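Long-range contact in viral protein F93 (Sulfolobus turreted icosahedral virus, PDB 2CO5), which probably binds DNA through a winged-helix fold, as an intracellular viral protein that may act in transcriptional regulation: residues B[50-62]-B[70-82]. Numbering follows the deposited sequence. Where two conformers were deposited one is given.
Sequences LIDSLIDDKILRE and VLFLTEKGMKEFE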
ATOM      1  N   LEU B  50       3.751 -14.869   1.638  1.00 48.57           N
ATOM      2  CA  LEU B  50       2.543 -14.025   1.662  1.00 49.53           C
ATOM      3  C   LEU B  50       1.292 -14.882   1.525  1.00 48.56           C
ATOM      4  O   LEU B  50       0.316 -14.691   2.244  1.00 47.98           O
ATOM      5  CB  LEU B  50       2.564 -12.969   0.544  1.00 49.32           C
ATOM      6  CG  LEU B  50       3.635 -11.873   0.609  1.00 51.74           C
ATOM      7  CD1 LEU B  50       3.535 -10.965  -0.622  1.00 52.43           C
ATOM      8  CD2 LEU B  50       3.546 -11.055   1.895  1.00 43.86           C
ATOM      9  N   ILE B  51       1.333 -15.827   0.587  1.00 49.83           N
ATOM     10  CA  ILE B  51       0.255 -16.784   0.401  1.00 48.41           C
ATOM     11  C   ILE B  51      -0.001 -17.582   1.681  1.00 48.42           C
ATOM     12  O   ILE B  51      -1.151 -17.741   2.088  1.00 46.83           O
ATOM     13  CB  ILE B  51       0.555 -17.768  -0.763  1.00 50.77           C
ATOM     14  CG1 ILE B  51       0.576 -17.030  -2.103  1.00 48.19           C
ATOM     15  CG2 ILE B  51      -0.492 -18.879  -0.816  1.00 44.64           C
ATOM     16  CD1 ILE B  51       1.131 -17.858  -3.235  1.00 57.34           C
ATOM     17  N   ASP B  52       1.067 -18.069   2.315  1.00 47.28           N
ATOM     18  CA  ASP B  52       0.937 -18.871   3.536  1.00 47.06           C
ATOM     19  C   ASP B  52       0.214 -18.096   4.618  1.00 47.63           C
ATOM     20  O   ASP B  52      -0.684 -18.620   5.271  1.00 49.13           O
ATOM     21  CB  ASP B  52       2.304 -19.319   4.061  1.00 45.53           C
ATOM     22  CG  ASP B  52       2.926 -20.430   3.228  1.00 48.88           C
ATOM     23  OD1 ASP B  52       2.225 -21.029   2.381  1.00 46.91           O
ATOM     24  OD2 ASP B  52       4.129 -20.708   3.427  1.00 52.87           O
ATOM     25  N   SER B  53       0.607 -16.842   4.806  1.00 48.38           N
ATOM     26  CA  SER B  53      -0.015 -15.990   5.821  1.00 48.10           C
ATOM     27  C   SER B  53      -1.510 -15.864   5.559  1.00 48.58           C
ATOM     28  O   SER B  53      -2.313 -16.016   6.476  1.00 48.99           O
ATOM     29  CB  SER B  53       0.659 -14.610   5.860  1.00 49.64           C
ATOM     30  OG  SER B  53       1.983 -14.713   6.374  1.00 47.73           O
ATOM     31  N   LEU B  54      -1.875 -15.613   4.301  1.00 51.84           N
ATOM     32  CA  LEU B  54      -3.285 -15.500   3.891  1.00 51.11           C
ATOM     33  C   LEU B  54      -4.067 -16.787   4.147  1.00 51.29           C
ATOM     34  O   LEU B  54      -5.203 -16.742   4.608  1.00 49.65           O
ATOM     35  CB  LEU B  54      -3.395 -15.127   2.401  1.00 51.47           C
ATOM     36  CG  LEU B  54      -3.403 -13.645   1.983  1.00 54.71           C
ATOM     37  CD1 LEU B  54      -2.911 -12.709   3.060  1.00 57.01           C
ATOM     38  CD2 LEU B  54      -2.602 -13.461   0.702  1.00 50.06           C
ATOM     39  N   ILE B  55      -3.449 -17.924   3.832  1.00 50.78           N
ATOM     40  CA  ILE B  55      -4.057 -19.239   4.043  1.00 49.42           C
ATOM     41  C   ILE B  55      -4.238 -19.549   5.523  1.00 50.11           C
ATOM     42  O   ILE B  55      -5.295 -20.034   5.937  1.00 46.65           O
ATOM     43  CB  ILE B  55      -3.215 -20.363   3.390  1.00 49.86           C
ATOM     44  CG1 ILE B  55      -3.347 -20.297   1.864  1.00 48.73           C
ATOM     45  CG2 ILE B  55      -3.646 -21.736   3.914  1.00 43.14           C
ATOM     46  CD1 ILE B  55      -2.467 -21.276   1.117  1.00 47.11           C
ATOM     47  N   ASP B  56      -3.206 -19.285   6.321  1.00 49.95           N
ATOM     48  CA  ASP B  56      -3.267 -19.591   7.750  1.00 48.58           C
ATOM     49  C   ASP B  56      -4.220 -18.630   8.481  1.00 48.72           C
ATOM     50  O   ASP B  56      -4.743 -18.977   9.535  1.00 45.37           O
ATOM     51  CB  ASP B  56      -1.870 -19.559   8.397  1.00 51.42           C
ATOM     52  CG  ASP B  56      -0.900 -20.560   7.789  1.00 48.89           C
ATOM     53  OD1 ASP B  56      -1.350 -21.559   7.196  1.00 57.49           O
ATOM     54  OD2 ASP B  56       0.328 -20.343   7.912  1.00 55.46           O
ATOM     55  N   ASP B  57      -4.445 -17.438   7.914  1.00 48.90           N
ATOM     56  CA  ASP B  57      -5.411 -16.460   8.451  1.00 48.46           C
ATOM     57  C   ASP B  57      -6.816 -16.572   7.829  1.00 49.09           C
ATOM     58  O   ASP B  57      -7.668 -15.705   8.047  1.00 47.66           O
ATOM     59  CB  ASP B  57      -4.886 -15.033   8.238  1.00 49.17           C
ATOM     60  CG  ASP B  57      -5.661 -13.985   9.037  1.00 47.77           C
ATOM     61  OD1 ASP B  57      -5.997 -14.245  10.209  1.00 47.92           O
ATOM     62  OD2 ASP B  57      -5.925 -12.892   8.497  1.00 62.11           O
ATOM     63  N   LYS B  58      -7.052 -17.621   7.043  1.00 48.58           N
ATOM     64  CA  LYS B  58      -8.382 -17.917   6.492  1.00 50.39           C
ATOM     65  C   LYS B  58      -8.900 -16.870   5.504  1.00 50.68           C
ATOM     66  O   LYS B  58     -10.100 -16.799   5.256  1.00 52.64           O
ATOM     67  CB  LYS B  58      -9.417 -18.118   7.613  1.00 50.89           C
ATOM     68  CG  LYS B  58      -8.952 -18.951   8.811  1.00 54.84           C
ATOM     69  CD  LYS B  58      -8.382 -20.296   8.395  1.00 59.77           C
ATOM     70  CE  LYS B  58      -8.252 -21.231   9.590  1.00 73.27           C
ATOM     71  NZ  LYS B  58      -7.417 -22.422   9.281  1.00 71.43           N
ATOM     72  N   ILE B  59      -7.996 -16.073   4.940  1.00 53.21           N
ATOM     73  CA  ILE B  59      -8.322 -15.146   3.851  1.00 51.87           C
ATOM     74  C   ILE B  59      -8.412 -15.955   2.562  1.00 51.33           C
ATOM     75  O   ILE B  59      -9.358 -15.813   1.783  1.00 51.50           O
ATOM     76  CB  ILE B  59      -7.228 -14.048   3.693  1.00 51.47           C
ATOM     77  CG1 ILE B  59      -7.126 -13.190   4.961  1.00 52.14           C
ATOM     78  CG2 ILE B  59      -7.507 -13.170   2.475  1.00 47.85           C
ATOM     79  CD1 ILE B  59      -8.404 -12.450   5.324  1.00 47.77           C
ATOM     80  N   LEU B  60      -7.409 -16.804   2.357  1.00 49.38           N
ATOM     81  CA  LEU B  60      -7.432 -17.816   1.311  1.00 49.55           C
ATOM     82  C   LEU B  60      -7.672 -19.187   1.930  1.00 50.40           C
ATOM     83  O   LEU B  60      -7.468 -19.388   3.136  1.00 49.79           O
ATOM     84  CB  LEU B  60      -6.104 -17.844   0.547  1.00 45.58           C
ATOM     85  CG  LEU B  60      -5.751 -16.636  -0.315  1.00 48.84           C
ATOM     86  CD1 LEU B  60      -4.407 -16.866  -1.000  1.00 48.51           C
ATOM     87  CD2 LEU B  60      -6.840 -16.374  -1.340  1.00 50.06           C
ATOM     88  N   ARG B  61      -8.112 -20.116   1.085  1.00 53.47           N
ATOM     89  CA  ARG B  61      -8.182 -21.540   1.409  1.00 53.39           C
ATOM     90  C   ARG B  61      -7.394 -22.308   0.356  1.00 53.55           C
ATOM     91  O   ARG B  61      -7.356 -21.908  -0.809  1.00 51.30           O
ATOM     92  CB  ARG B  61      -9.635 -22.027   1.424  1.00 51.80           C
ATOM     93  CG  ARG B  61      -9.812 -23.529   1.120  1.00 59.60           C
ATOM     94  CD  ARG B  61     -11.173 -24.082   1.519  1.00 51.97           C
ATOM     95  NE  ARG B  61     -12.126 -24.164   0.409  1.00 50.60           N
ATOM     96  CZ  ARG B  61     -12.918 -23.173   0.000  1.00 67.35           C
ATOM     97  NH1 ARG B  61     -12.882 -21.976   0.585  1.00 56.44           N
ATOM     98  NH2 ARG B  61     -13.769 -23.386  -1.006  1.00 58.96           N
ATOM     99  N   GLU B  62      -6.791 -23.421   0.768  1.00 52.84           N
ATOM    100  CA  GLU B  62      -6.027 -24.268  -0.136  1.00 52.56           C
ATOM    101  C   GLU B  62      -6.576 -25.688  -0.100  1.00 52.00           C
ATOM    102  O   GLU B  62      -6.701 -26.278   0.969  1.00 52.84           O
ATOM    103  CB  GLU B  62      -4.561 -24.264   0.278  1.00 51.83           C
ATOM    104  CG  GLU B  62      -3.591 -24.719  -0.797  1.00 52.42           C
ATOM    105  CD  GLU B  62      -2.148 -24.656  -0.321  1.00 56.38           C
ATOM    106  OE1 GLU B  62      -1.778 -25.453   0.572  1.00 62.58           O
ATOM    107  OE2 GLU B  62      -1.384 -23.809  -0.835  1.00 66.07           O
ATOM    108  N   VAL B  70      -4.982 -25.932  -5.271  1.00 48.21           N
ATOM    109  CA  VAL B  70      -5.902 -24.888  -5.709  1.00 48.54           C
ATOM    110  C   VAL B  70      -6.134 -23.896  -4.583  1.00 50.19           C
ATOM    111  O   VAL B  70      -6.412 -24.288  -3.446  1.00 48.96           O
ATOM    112  CB  VAL B  70      -7.269 -25.453  -6.148  1.00 50.75           C
ATOM    113  CG1 VAL B  70      -8.218 -24.307  -6.502  1.00 44.72           C
ATOM    114  CG2 VAL B  70      -7.109 -26.408  -7.327  1.00 46.58           C
ATOM    115  N   LEU B  71      -6.008 -22.610  -4.911  1.00 51.89           N
ATOM    116  CA  LEU B  71      -6.319 -21.534  -3.977  1.00 51.57           C
ATOM    117  C   LEU B  71      -7.775 -21.105  -4.153  1.00 51.29           C
ATOM    118  O   LEU B  71      -8.289 -21.052  -5.269  1.00 49.75           O
ATOM    119  CB  LEU B  71      -5.382 -20.336  -4.184  1.00 50.80           C
ATOM    120  CG  LEU B  71      -3.906 -20.550  -3.842  1.00 49.68           C
ATOM    121  CD1 LEU B  71      -3.086 -19.303  -4.178  1.00 51.20           C
ATOM    122  CD2 LEU B  71      -3.739 -20.939  -2.360  1.00 47.91           C
ATOM    123  N   PHE B  72      -8.425 -20.820  -3.030  1.00 52.48           N
ATOM    124  CA  PHE B  72      -9.778 -20.291  -3.003  1.00 50.39           C
ATOM    125  C   PHE B  72      -9.799 -19.041  -2.138  1.00 51.32           C
ATOM    126  O   PHE B  72      -9.146 -18.998  -1.092  1.00 48.57           O
ATOM    127  CB  PHE B  72     -10.742 -21.305  -2.403  1.00 47.56           C
ATOM    128  CG  PHE B  72     -10.898 -22.559  -3.217  1.00 52.70           C
ATOM    129  CD1 PHE B  72     -10.040 -23.634  -3.027  1.00 56.73           C
ATOM    130  CD2 PHE B  72     -11.909 -22.669  -4.158  1.00 44.41           C
ATOM    131  CE1 PHE B  72     -10.175 -24.793  -3.772  1.00 34.03           C
ATOM    132  CE2 PHE B  72     -12.060 -23.835  -4.904  1.00 59.29           C
ATOM    133  CZ  PHE B  72     -11.179 -24.894  -4.708  1.00 47.17           C
ATOM    134  N   LEU B  73     -10.559 -18.039  -2.577  1.00 49.78           N
ATOM    135  CA  LEU B  73     -10.830 -16.857  -1.776  1.00 49.81           C
ATOM    136  C   LEU B  73     -12.074 -17.121  -0.923  1.00 49.42           C
ATOM    137  O   LEU B  73     -13.130 -17.421  -1.444  1.00 50.30           O
ATOM    138  CB  LEU B  73     -11.047 -15.642  -2.691  1.00 53.63           C
ATOM    139  CG  LEU B  73     -11.032 -14.254  -2.048  1.00 48.89           C
ATOM    140  CD1 LEU B  73      -9.674 -13.953  -1.449  1.00 53.34           C
ATOM    141  CD2 LEU B  73     -11.400 -13.197  -3.069  1.00 45.91           C
ATOM    142  N   THR B  74     -11.937 -17.011   0.393  1.00 52.46           N
ATOM    143  CA  THR B  74     -13.046 -17.223   1.315  1.00 50.52           C
ATOM    144  C   THR B  74     -13.929 -15.987   1.423  1.00 50.92           C
ATOM    145  O   THR B  74     -13.580 -14.918   0.919  1.00 56.46           O
ATOM    146  CB  THR B  74     -12.529 -17.543   2.733  1.00 52.86           C
ATOM    147  OG1 THR B  74     -11.847 -16.391   3.266  1.00 44.61           O
ATOM    148  CG2 THR B  74     -11.587 -18.746   2.705  1.00 51.81           C
ATOM    149  N   GLU B  75     -15.068 -16.138   2.098  1.00 51.34           N
ATOM    150  CA  GLU B  75     -15.951 -15.013   2.386  0.50 50.47           C
ATOM    151  C   GLU B  75     -15.202 -13.946   3.170  1.00 51.38           C
ATOM    152  O   GLU B  75     -15.330 -12.755   2.893  1.00 50.70           O
ATOM    153  CB  GLU B  75     -17.161 -15.475   3.196  0.50 52.82           C
ATOM    154  CG  GLU B  75     -18.112 -16.392   2.448  0.50 47.35           C
ATOM    155  CD  GLU B  75     -19.146 -17.015   3.362  0.50 52.73           C
ATOM    156  OE1 GLU B  75     -19.382 -16.461   4.460  0.50 62.87           O
ATOM    157  OE2 GLU B  75     -19.724 -18.057   2.982  0.50 54.73           O
ATOM    158  N   LYS B  76     -14.412 -14.386   4.155  1.00 51.15           N
ATOM    159  CA  LYS B  76     -13.561 -13.485   4.933  1.00 49.37           C
ATOM    160  C   LYS B  76     -12.603 -12.717   4.010  1.00 51.93           C
ATOM    161  O   LYS B  76     -12.375 -11.514   4.195  1.00 50.85           O
ATOM    162  CB  LYS B  76     -12.772 -14.273   5.988  1.00 48.54           C
ATOM    163  CG  LYS B  76     -11.837 -13.424   6.867  1.00 50.34           C
ATOM    164  CD  LYS B  76     -11.081 -14.274   7.894  1.00 48.50           C
ATOM    165  CE  LYS B  76     -10.062 -13.438   8.659  1.00 50.18           C
ATOM    166  NZ  LYS B  76      -9.490 -14.145   9.843  1.00 55.24           N
ATOM    167  N   GLY B  77     -12.047 -13.423   3.027  1.00 49.99           N
ATOM    168  CA  GLY B  77     -11.100 -12.842   2.085  1.00 49.77           C
ATOM    169  C   GLY B  77     -11.720 -11.872   1.108  1.00 48.24           C
ATOM    170  O   GLY B  77     -11.105 -10.869   0.753  1.00 47.81           O
ATOM    171  N   MET B  78     -12.933 -12.173   0.652  1.00 49.72           N
ATOM    172  CA  MET B  78     -13.664 -11.261  -0.226  1.00 49.19           C
ATOM    173  C   MET B  78     -13.958  -9.958   0.511  1.00 48.86           C
ATOM    174  O   MET B  78     -13.815  -8.876  -0.059  1.00 47.62           O
ATOM    175  CB  MET B  78     -14.970 -11.904  -0.708  1.00 47.93           C
ATOM    176  CG  MET B  78     -15.795 -11.051  -1.684  1.00 55.66           C
ATOM    177  SD  MET B  78     -14.978 -10.604  -3.240  1.00 65.37           S
ATOM    178  CE  MET B  78     -16.264  -9.623  -4.009  1.00 50.91           C
ATOM    179  N   LYS B  79     -14.368 -10.070   1.776  1.00 47.28           N
ATOM    180  CA  LYS B  79     -14.613  -8.898   2.617  1.00 47.91           C
ATOM    181  C   LYS B  79     -13.330  -8.084   2.823  1.00 47.68           C
ATOM    182  O   LYS B  79     -13.378  -6.858   2.832  1.00 48.03           O
ATOM    183  CB  LYS B  79     -15.204  -9.307   3.972  1.00 46.65           C
ATOM    184  CG  LYS B  79     -15.669  -8.133   4.834  1.00 44.04           C
ATOM    185  CD  LYS B  79     -16.440  -8.603   6.061  1.00 51.77           C
ATOM    186  CE  LYS B  79     -16.902  -7.425   6.913  1.00 56.44           C
ATOM    187  NZ  LYS B  79     -17.730  -7.853   8.071  1.00 50.60           N
ATOM    188  N   GLU B  80     -12.198  -8.764   2.989  1.00 47.33           N
ATOM    189  CA  GLU B  80     -10.903  -8.083   3.122  1.00 47.98           C
ATOM    190  C   GLU B  80     -10.493  -7.391   1.830  1.00 47.85           C
ATOM    191  O   GLU B  80      -9.958  -6.281   1.861  1.00 49.87           O
ATOM    192  CB  GLU B  80      -9.804  -9.068   3.541  1.00 48.27           C
ATOM    193  CG  GLU B  80      -8.414  -8.435   3.744  1.00 49.91           C
ATOM    194  CD  GLU B  80      -8.366  -7.457   4.908  1.00 51.35           C
ATOM    195  OE1 GLU B  80      -8.918  -7.776   5.984  1.00 56.22           O
ATOM    196  OE2 GLU B  80      -7.763  -6.375   4.755  1.00 50.01           O
ATOM    197  N   PHE B  81     -10.742  -8.047   0.700  1.00 49.43           N
ATOM    198  CA  PHE B  81     -10.451  -7.459  -0.607  1.00 48.80           C
ATOM    199  C   PHE B  81     -11.240  -6.170  -0.810  1.00 49.86           C
ATOM    200  O   PHE B  81     -10.696  -5.163  -1.269  1.00 49.54           O
ATOM    201  CB  PHE B  81     -10.774  -8.443  -1.739  1.00 46.77           C
ATOM    202  CG  PHE B  81     -10.791  -7.806  -3.104  1.00 53.05           C
ATOM    203  CD1 PHE B  81      -9.608  -7.433  -3.723  1.00 46.84           C
ATOM    204  CD2 PHE B  81     -11.995  -7.554  -3.758  1.00 61.46           C
ATOM    205  CE1 PHE B  81      -9.619  -6.832  -4.980  1.00 45.72           C
ATOM    206  CE2 PHE B  81     -12.013  -6.956  -5.013  1.00 60.18           C
ATOM    207  CZ  PHE B  81     -10.825  -6.594  -5.624  1.00 51.14           C
ATOM    208  N   GLU B  82     -12.523  -6.214  -0.474  1.00 46.20           N
ATOM    209  CA  GLU B  82     -13.380  -5.052  -0.615  1.00 47.89           C
ATOM    210  C   GLU B  82     -12.879  -3.912   0.261  1.00 48.95           C
ATOM    211  O   GLU B  82     -12.814  -2.763  -0.182  1.00 49.97           O
ATOM    212  CB  GLU B  82     -14.828  -5.415  -0.284  1.00 49.10           C
ATOM    213  CG  GLU B  82     -15.478  -6.305  -1.339  1.00 52.21           C
ATOM    214  CD  GLU B  82     -16.860  -6.820  -0.939  1.00 49.69           C
ATOM    215  OE1 GLU B  82     -17.413  -6.347   0.079  1.00 50.60           O
ATOM    216  OE2 GLU B  82     -17.386  -7.705  -1.648  1.00 50.60           O
TER
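Arg61 and Phe72 face each other across the antiparallel hairpin of the winged-helix fold, where strand 60-63 follows helix 44-56 and strand 70-73 leads into helix 75-92. Their backbones form a hydrogen-bonded pair, with Arg61 N to Phe72 O and Phe72 N to Arg61 O both at 2.7 Å. Above it the Arg61 chain, bent at chi3 (98°), lays its guanidinium almost parallel to the phenyl ring, planes 7° apart. The cation-pi stack is off-centre: NH2 lies over the ring 3.7 Å from Phe72 CG, while Phe72 CB sits over the middle of the guanidinium and Thr74 CG2 meets its edge.

The sheet face that bears Leu60, Leu71 and Leu73 is mostly apolar, with Glu62 at its edge, its carboxylate salt-bridged to Lys27. Leu71 CD2 reaches Ile55 CD1 at 3.7 Å, the two side chains crossing at about a right angle, and also touches Ile51 CG2; Leu30 of helix 30-38 packs against both Ile51 and Leu71. Beside them Leu60 CD2 meets Leu73 CD1.

Helix 44-56 ends in a Schellman motif with Lys58 at positive phi, and the turn runs against the start of helix 75-92. Thr74 is the N-cap: its OG1 accepts from Gly77 N and lies close to the carbonyls of both Lys58 and Ile59. Gly77 CA, with no side chain in the way, approaches Ile59 O to 3.5 Å. Ile59 CD1 rests on the extended Lys76 chain, whose NZ bonds to Asp57 O and makes a salt bridge with Asp57 OD1 at 3.5 Å, while Asp57 OD2 is hydrogen-bonded to Tyr6 OH.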